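Local atomic coordinates of ureidoglycolate hydrolase (PDB entry 4PXE), a protein that hydrolyses (S)-ureidoglycolate to glyoxylate, ammonium and carbon dioxide in plant purine breakdown, working as a manganese-dependent homodimer of the M20 peptidase family. Residues G143-G148 with R375-S380; G148-A153 with S380-R385. All coordinates share one frame; numbering follows the deposited sequence.

Contact 1: residues G143-G148 with R375-S380; sequences GISCLG and RAYHDS. With GLV (glyoxylic acid), chain E.
Tyr377, whose side chain meets Ser145 and Cys146, also grips the bound product glyoxylate: its backbone N-H donates to a carboxylate oxygen, with 3.0 Å between Tyr377 N and GLV O2 and an N-H...O angle of 146°. Arg307, and Asn294 of the second subunit, also hydrogen-bond the ligand. A chi1 of 55° puts Tyr377 CG between the backbone N and the carbonyl carbon, and the ligand that the N-H holds lies over one face of the ring. GLV O2 lies 3.4 Å above the ring plane, over the centre, while GLV C1 comes within 3.4 Å of Tyr377 CE2. The ring is thus a flat floor to the active-site pocket, and Ser145 CB and Cys146 SG approach it obliquely. Ser145 CB touches Tyr377 CE2 at 3.5 Å and is equally near the phenol oxygen. Cys146 makes a sulfur-aromatic contact, SG lying 5.2 Å from the Tyr377 ring centroid and 66° off the ring normal; the same sulfur rests 3.7 Å from His378 O. An alanine in place of Tyr377 would probably leave a gap beside Ser145 and Cys146 and deprive glyoxylate of its floor, although the backbone N-H would stay. Asp379 OD1 approaches Cys146 CA at 4.0 Å and takes its hydrogen bond from Ser149. The His378 ring, its NE2 bonded to Ser374 OG, packs edge-to-face on the metal ligand His208, near a manganese ion. Around this site, Cys146 occupies the N-cap position of helix 147-152, and Ile144 and Leu147 lean on helix 156-164. The 375-380 segment leads from strand 369-374 into helix 379-383, with His378 and Ser380 packed against strands 201-209 and 389-394.

Contact 2: residues G148-A153 with S380-R385; sequences GSRLLA and SLFMAR
Arg150 lies across one face of the Phe382 ring, and this aromatic contact dominates the pairing of the two short helices. Its CG makes a CH-pi contact 3.7 Å from the Phe382 ring centroid and only 4° off the normal. The chain then runs extended from CG to NE, carrying the guanidinium past the ring so that Phe382 CZ sits 3.2 Å above the guanidinium plane, over its centre. The two planes are inclined at 45°, so this is no parallel stack. Leu381 CG lies against the opposite ring face, and Phe382 CD1 sits over a face of the Arg385 guanidinium.

Apolar contacts continue the seam. Ala153 CB meets Phe382 CB at 4.3 Å, and the Met383 sulfur reaches Leu152 CD1 at 4.3 Å. The Ala153 methyl also sits against a backbone carbonyl, its CB 3.5 Å from Phe382 O.

The polar link is indirect: one water accepts from Arg385 NH1 and donates to Ala153 O. Arg150 finds its partners outside the pair, NE bonding Ser145 O and NH2 forming a salt bridge with Asp345.

Arg150 NH1 and Arg385 NH2 are 5.6 Å apart, a like-charge proximity that Asp345 probably eases. With no direct hydrogen bond between the segments, their fit rests on side-chain shape and on an arginine fixed by outside anchors and laid over a ring.

From the N terminus, the chain first runs through 143-148 and straight on through 148-153, sharing Gly148 as helix 147-152 begins. It then makes a long excursion of about 220 residues, including the region involved in dimerization, before returning through 375-380 and 380-385, which share Ser380. Each contact closes this excursion, and because their segments alternate along the chain the two closures cross rather than nest. Contact 1 joins the helix entrances beside the ligand pocket; contact 2, its centre 8 Å away, zips together the helices that follow. Cys146 CB also packs 3.6 Å from Phe382 CD2, binding the two contacts into one continuous interface.

Contact 1: residues G143-G148 with R375-S380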
ATOM      1  N   GLY A 143       7.711 -12.214  -6.047  1.00 17.47           N
ATOM      2  CA  GLY A 143       7.201 -11.988  -7.392  1.00 16.48           C
ATOM      3  C   GLY A 143       7.437 -13.171  -8.319  1.00 17.74           C
ATOM      4  O   GLY A 143       7.158 -13.106  -9.520  1.00 20.02           O
ATOM      5  N   ILE A 144       7.955 -14.252  -7.749  1.00 15.32           N
ATOM      6  CA  ILE A 144       8.318 -15.450  -8.503  1.00 16.83           C
ATOM      7  C   ILE A 144       7.345 -16.584  -8.174  1.00 14.34           C
ATOM      8  O   ILE A 144       7.298 -17.047  -7.032  1.00 17.03           O
ATOM      9  CB  ILE A 144       9.751 -15.902  -8.144  1.00 17.07           C
ATOM     10  CG1 ILE A 144      10.758 -14.788  -8.457  1.00 20.43           C
ATOM     11  CG2 ILE A 144      10.117 -17.187  -8.886  1.00 19.43           C
ATOM     12  CD1 ILE A 144      12.071 -14.940  -7.709  1.00 21.33           C
ATOM     13  N   SER A 145       6.564 -17.014  -9.165  1.00 14.13           N
ATOM     14  CA  SER A 145       5.665 -18.154  -8.969  1.00 13.97           C
ATOM     15  C   SER A 145       6.469 -19.440  -9.105  1.00 15.01           C
ATOM     16  O   SER A 145       7.548 -19.444  -9.704  1.00 16.43           O
ATOM     17  CB  SER A 145       4.551 -18.133 -10.013  1.00 16.73           C
ATOM     18  OG  SER A 145       5.094 -18.294 -11.318  1.00 17.87           O
ATOM     19  N   CYS A 146       5.948 -20.524  -8.545  1.00 14.49           N
ATOM     20  CA  CYS A 146       6.559 -21.842  -8.709  1.00 14.96           C
ATOM     21  C   CYS A 146       8.054 -21.832  -8.440  1.00 17.01           C
ATOM     22  O   CYS A 146       8.827 -22.429  -9.197  1.00 16.37           O
ATOM     23  CB  CYS A 146       6.293 -22.379 -10.118  1.00 16.97           C
ATOM     24  SG  CYS A 146       4.529 -22.631 -10.480  1.00 16.67           S
ATOM     25  N   LEU A 147       8.457 -21.159  -7.369  1.00 13.69           N
ATOM     26  CA  LEU A 147       9.887 -20.986  -7.106  1.00 16.16           C
ATOM     27  C   LEU A 147      10.582 -22.345  -6.983  1.00 18.41           C
ATOM     28  O   LEU A 147      11.633 -22.576  -7.587  1.00 18.13           O
ATOM     29  CB  LEU A 147      10.098 -20.131  -5.857  1.00 17.21           C
ATOM     30  CG  LEU A 147      11.532 -19.670  -5.573  1.00 19.60           C
ATOM     31  CD1 LEU A 147      11.526 -18.308  -4.882  1.00 20.73           C
ATOM     32  CD2 LEU A 147      12.276 -20.699  -4.727  1.00 21.43           C
ATOM     33  N   GLY A 148       9.977 -23.248  -6.222  1.00 14.06           N
ATOM     34  CA  GLY A 148      10.538 -24.571  -6.021  1.00 16.40           C
ATOM     35  C   GLY A 148      10.607 -25.401  -7.287  1.00 17.94           C
ATOM     36  O   GLY A 148      11.651 -25.982  -7.590  1.00 18.80           O
ATOM     37  N   ARG A 375      -6.834 -23.348 -15.979  1.00 13.14           N
ATOM     38  CA  ARG A 375      -6.652 -21.915 -16.228  1.00 14.31           C
ATOM     39  C   ARG A 375      -5.585 -21.356 -15.287  1.00 15.02           C
ATOM     40  O   ARG A 375      -4.731 -20.548 -15.685  1.00 14.34           O
ATOM     41  CB  ARG A 375      -7.980 -21.177 -16.061  1.00 13.46           C
ATOM     42  CG  ARG A 375      -9.075 -21.669 -17.008  1.00 14.13           C
ATOM     43  CD  ARG A 375     -10.268 -20.737 -16.989  1.00 15.04           C
ATOM     44  NE  ARG A 375     -11.376 -21.246 -17.797  1.00 15.46           N
ATOM     45  CZ  ARG A 375     -11.436 -21.171 -19.125  1.00 18.04           C
ATOM     46  NH1 ARG A 375     -10.445 -20.615 -19.813  1.00 18.61           N
ATOM     47  NH2 ARG A 375     -12.493 -21.652 -19.768  1.00 19.45           N
ATOM     48  N   ALA A 376      -5.653 -21.772 -14.031  1.00 13.42           N
ATOM     49  CA  ALA A 376      -4.594 -21.505 -13.070  1.00 12.88           C
ATOM     50  C   ALA A 376      -3.308 -22.176 -13.522  1.00 13.18           C
ATOM     51  O   ALA A 376      -3.336 -23.159 -14.269  1.00 13.98           O
ATOM     52  CB  ALA A 376      -5.000 -22.022 -11.696  1.00 13.44           C
ATOM     53  N   TYR A 377      -2.170 -21.655 -13.075  1.00 13.75           N
ATOM     54  CA  TYR A 377      -0.931 -22.420 -13.219  1.00 13.92           C
ATOM     55  C   TYR A 377      -0.676 -23.202 -11.936  1.00 13.59           C
ATOM     56  O   TYR A 377      -1.365 -23.004 -10.920  1.00 13.75           O
ATOM     57  CB  TYR A 377       0.271 -21.528 -13.618  1.00 14.72           C
ATOM     58  CG  TYR A 377       0.517 -20.356 -12.685  1.00 14.94           C
ATOM     59  CD1 TYR A 377       0.093 -19.060 -13.011  1.00 12.82           C
ATOM     60  CD2 TYR A 377       1.171 -20.544 -11.470  1.00 13.10           C
ATOM     61  CE1 TYR A 377       0.313 -17.988 -12.136  1.00 14.76           C
ATOM     62  CE2 TYR A 377       1.394 -19.492 -10.599  1.00 16.03           C
ATOM     63  CZ  TYR A 377       0.975 -18.222 -10.935  1.00 14.84           C
ATOM     64  OH  TYR A 377       1.194 -17.181 -10.054  1.00 16.09           O
ATOM     65  N   HIS A 378       0.283 -24.121 -11.996  1.00 13.82           N
ATOM     66  CA  HIS A 378       0.563 -25.045 -10.906  1.00 13.32           C
ATOM     67  C   HIS A 378       2.007 -25.483 -11.016  1.00 13.96           C
ATOM     68  O   HIS A 378       2.621 -25.323 -12.064  1.00 14.01           O
ATOM     69  CB  HIS A 378      -0.298 -26.303 -11.038  1.00 13.92           C
ATOM     70  CG  HIS A 378      -1.770 -26.044 -11.058  1.00 12.23           C
ATOM     71  ND1 HIS A 378      -2.510 -25.843  -9.911  1.00 13.46           N
ATOM     72  CD2 HIS A 378      -2.648 -25.989 -12.086  1.00 11.58           C
ATOM     73  CE1 HIS A 378      -3.778 -25.670 -10.236  1.00 13.97           C
ATOM     74  NE2 HIS A 378      -3.889 -25.757 -11.549  1.00 12.45           N
ATOM     75  N   ASP A 379       2.530 -26.095  -9.963  1.00 13.83           N
ATOM     76  CA  ASP A 379       3.839 -26.741 -10.045  1.00 15.07           C
ATOM     77  C   ASP A 379       3.930 -27.769 -11.174  1.00 14.82           C
ATOM     78  O   ASP A 379       5.001 -27.973 -11.742  1.00 15.60           O
ATOM     79  CB  ASP A 379       4.194 -27.370  -8.698  1.00 13.98           C
ATOM     80  CG  ASP A 379       4.420 -26.312  -7.629  1.00 15.45           C
ATOM     81  OD1 ASP A 379       5.350 -25.507  -7.825  1.00 17.69           O
ATOM     82  OD2 ASP A 379       3.675 -26.263  -6.621  1.00 15.99           O
ATOM     83  N   SER A 380       2.804 -28.398 -11.504  1.00 13.09           N
ATOM     84  CA  SER A 380       2.724 -29.323 -12.635  1.00 14.13           C
ATOM     85  C   SER A 380       3.232 -28.698 -13.937  1.00 15.50           C
ATOM     86  O   SER A 380       3.766 -29.401 -14.796  1.00 15.50           O
ATOM     87  CB  SER A 380       1.277 -29.795 -12.815  1.00 14.02           C
ATOM     88  OG  SER A 380       0.879 -30.662 -11.765  1.00 16.15           O
TER
HETATM   89  C1  GLV E 503      -1.450 -19.627  -8.795  1.00 15.82           C
HETATM   90  O1  GLV E 503      -1.288 -20.989  -8.996  1.00 16.76           O
HETATM   91  C2  GLV E 503      -2.188 -18.933  -9.884  1.00 13.91           C
HETATM   92  O2  GLV E 503      -2.607 -19.614 -10.876  1.00 13.73           O
HETATM   93  O3  GLV E 503      -2.391 -17.686  -9.808  1.00 14.59           O

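Contact 2: residues G148-A153 with S380-R385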
ATOM      1  N   GLY A 148       9.977 -23.248  -6.222  1.00 14.06           N
ATOM      2  CA  GLY A 148      10.538 -24.571  -6.021  1.00 16.40           C
ATOM      3  C   GLY A 148      10.607 -25.401  -7.287  1.00 17.94           C
ATOM      4  O   GLY A 148      11.651 -25.982  -7.590  1.00 18.80           O
ATOM      5  N   SER A 149       9.503 -25.475  -8.025  1.00 15.62           N
ATOM      6  CA  SER A 149       9.448 -26.342  -9.196  1.00 17.07           C
ATOM      7  C   SER A 149      10.214 -25.776 -10.396  1.00 16.44           C
ATOM      8  O   SER A 149      10.716 -26.545 -11.223  1.00 18.46           O
ATOM      9  CB  SER A 149       8.003 -26.712  -9.560  1.00 15.65           C
ATOM     10  OG  SER A 149       7.216 -25.549  -9.775  1.00 15.72           O
ATOM     11  N   ARG A 150      10.313 -24.450 -10.498  1.00 15.26           N
ATOM     12  CA  ARG A 150      11.144 -23.858 -11.548  1.00 16.09           C
ATOM     13  C   ARG A 150      12.602 -24.256 -11.337  1.00 20.19           C
ATOM     14  O   ARG A 150      13.337 -24.484 -12.306  1.00 20.21           O
ATOM     15  CB  ARG A 150      11.034 -22.335 -11.564  1.00 16.37           C
ATOM     16  CG  ARG A 150       9.734 -21.774 -12.122  1.00 17.03           C
ATOM     17  CD  ARG A 150       9.781 -20.241 -12.005  1.00 18.35           C
ATOM     18  NE  ARG A 150       8.517 -19.575 -12.314  1.00 16.18           N
ATOM     19  CZ  ARG A 150       8.135 -19.223 -13.535  1.00 16.03           C
ATOM     20  NH1 ARG A 150       8.914 -19.487 -14.587  1.00 16.94           N
ATOM     21  NH2 ARG A 150       6.973 -18.606 -13.710  1.00 16.00           N
ATOM     22  N   LEU A 151      13.015 -24.335 -10.074  1.00 18.37           N
ATOM     23  CA  LEU A 151      14.364 -24.804  -9.746  1.00 20.75           C
ATOM     24  C   LEU A 151      14.533 -26.297  -9.978  1.00 22.59           C
ATOM     25  O   LEU A 151      15.542 -26.728 -10.533  1.00 22.39           O
ATOM     26  CB  LEU A 151      14.746 -24.444  -8.311  1.00 21.60           C
ATOM     27  CG  LEU A 151      15.061 -22.969  -8.054  1.00 19.19           C
ATOM     28  CD1 LEU A 151      15.272 -22.725  -6.573  1.00 21.32           C
ATOM     29  CD2 LEU A 151      16.284 -22.513  -8.851  1.00 22.19           C
ATOM     30  N   LEU A 152      13.559 -27.101  -9.563  1.00 18.33           N
ATOM     31  CA  LEU A 152      13.642 -28.535  -9.830  1.00 20.65           C
ATOM     32  C   LEU A 152      13.768 -28.787 -11.330  1.00 19.28           C
ATOM     33  O   LEU A 152      14.482 -29.701 -11.755  1.00 22.02           O
ATOM     34  CB  LEU A 152      12.428 -29.277  -9.258  1.00 18.78           C
ATOM     35  CG  LEU A 152      12.317 -29.241  -7.732  1.00 19.42           C
ATOM     36  CD1 LEU A 152      10.954 -29.743  -7.282  1.00 19.21           C
ATOM     37  CD2 LEU A 152      13.409 -30.073  -7.097  1.00 18.93           C
ATOM     38  N   ALA A 153      13.101 -27.963 -12.130  1.00 20.36           N
ATOM     39  CA  ALA A 153      13.144 -28.088 -13.582  1.00 21.35           C
ATOM     40  C   ALA A 153      14.383 -27.460 -14.236  1.00 27.03           C
ATOM     41  O   ALA A 153      14.473 -27.401 -15.462  1.00 29.77           O
ATOM     42  CB  ALA A 153      11.862 -27.535 -14.202  1.00 20.34           C
ATOM     43  N   SER A 380       2.804 -28.398 -11.504  1.00 13.09           N
ATOM     44  CA  SER A 380       2.724 -29.323 -12.635  1.00 14.13           C
ATOM     45  C   SER A 380       3.232 -28.698 -13.937  1.00 15.50           C
ATOM     46  O   SER A 380       3.766 -29.401 -14.796  1.00 15.50           O
ATOM     47  CB  SER A 380       1.277 -29.795 -12.815  1.00 14.02           C
ATOM     48  OG  SER A 380       0.879 -30.662 -11.765  1.00 16.15           O
ATOM     49  N   LEU A 381       3.075 -27.384 -14.090  1.00 13.73           N
ATOM     50  CA  LEU A 381       3.490 -26.708 -15.318  1.00 15.37           C
ATOM     51  C   LEU A 381       4.991 -26.889 -15.542  1.00 18.52           C
ATOM     52  O   LEU A 381       5.445 -27.093 -16.675  1.00 17.61           O
ATOM     53  CB  LEU A 381       3.141 -25.215 -15.246  1.00 15.43           C
ATOM     54  CG  LEU A 381       3.544 -24.352 -16.442  1.00 16.56           C
ATOM     55  CD1 LEU A 381       2.871 -24.850 -17.697  1.00 18.76           C
ATOM     56  CD2 LEU A 381       3.166 -22.910 -16.182  1.00 15.13           C
ATOM     57  N   PHE A 382       5.758 -26.836 -14.457  1.00 14.13           N
ATOM     58  CA  PHE A 382       7.214 -26.953 -14.550  1.00 16.94           C
ATOM     59  C   PHE A 382       7.727 -28.379 -14.376  1.00 18.25           C
ATOM     60  O   PHE A 382       8.736 -28.768 -14.989  1.00 19.09           O
ATOM     61  CB  PHE A 382       7.877 -25.952 -13.611  1.00 16.70           C
ATOM     62  CG  PHE A 382       7.530 -24.543 -13.965  1.00 15.98           C
ATOM     63  CD1 PHE A 382       8.188 -23.909 -15.008  1.00 18.87           C
ATOM     64  CD2 PHE A 382       6.475 -23.892 -13.346  1.00 15.57           C
ATOM     65  CE1 PHE A 382       7.835 -22.634 -15.390  1.00 19.44           C
ATOM     66  CE2 PHE A 382       6.112 -22.618 -13.727  1.00 16.74           C
ATOM     67  CZ  PHE A 382       6.789 -21.985 -14.747  1.00 17.64           C
ATOM     68  N   MET A 383       7.022 -29.176 -13.575  1.00 15.41           N
ATOM     69  CA  MET A 383       7.345 -30.597 -13.462  1.00 15.29           C
ATOM     70  C   MET A 383       7.237 -31.293 -14.814  1.00 17.23           C
ATOM     71  O   MET A 383       7.945 -32.270 -15.065  1.00 17.71           O
ATOM     72  CB  MET A 383       6.446 -31.285 -12.418  1.00 16.09           C
ATOM     73  CG  MET A 383       6.719 -30.853 -10.982  1.00 17.08           C
ATOM     74  SD  MET A 383       8.444 -31.064 -10.462  1.00 19.91           S
ATOM     75  CE  MET A 383       8.527 -32.848 -10.302  1.00 21.96           C
ATOM     76  N   ALA A 384       6.362 -30.786 -15.678  1.00 17.52           N
ATOM     77  CA  ALA A 384       6.185 -31.317 -17.032  1.00 17.98           C
ATOM     78  C   ALA A 384       7.467 -31.248 -17.863  1.00 22.58           C
ATOM     79  O   ALA A 384       7.615 -31.967 -18.856  1.00 20.90           O
ATOM     80  CB  ALA A 384       5.057 -30.591 -17.750  1.00 19.23           C
ATOM     81  N   ARG A 385       8.388 -30.375 -17.464  1.00 20.14           N
ATOM     82  CA  ARG A 385       9.665 -30.261 -18.161  1.00 21.49           C
ATOM     83  C   ARG A 385      10.642 -31.375 -17.770  1.00 24.73           C
ATOM     84  O   ARG A 385      11.640 -31.605 -18.463  1.00 24.71           O
ATOM     85  CB  ARG A 385      10.284 -28.887 -17.885  1.00 20.02           C
ATOM     86  CG  ARG A 385       9.398 -27.739 -18.298  1.00 20.33           C
ATOM     87  CD  ARG A 385      10.084 -26.413 -18.060  1.00 22.16           C
ATOM     88  NE  ARG A 385       9.224 -25.307 -18.445  1.00 18.65           N
ATOM     89  CZ  ARG A 385       9.644 -24.051 -18.555  1.00 20.82           C
ATOM     90  NH1 ARG A 385      10.913 -23.758 -18.299  1.00 23.62           N
ATOM     91  NH2 ARG A 385       8.801 -23.099 -18.923  1.00 20.65           N
TER
HETATM   92  O   HOH W   1      13.259 -24.979 -16.981  1.00 26.49           O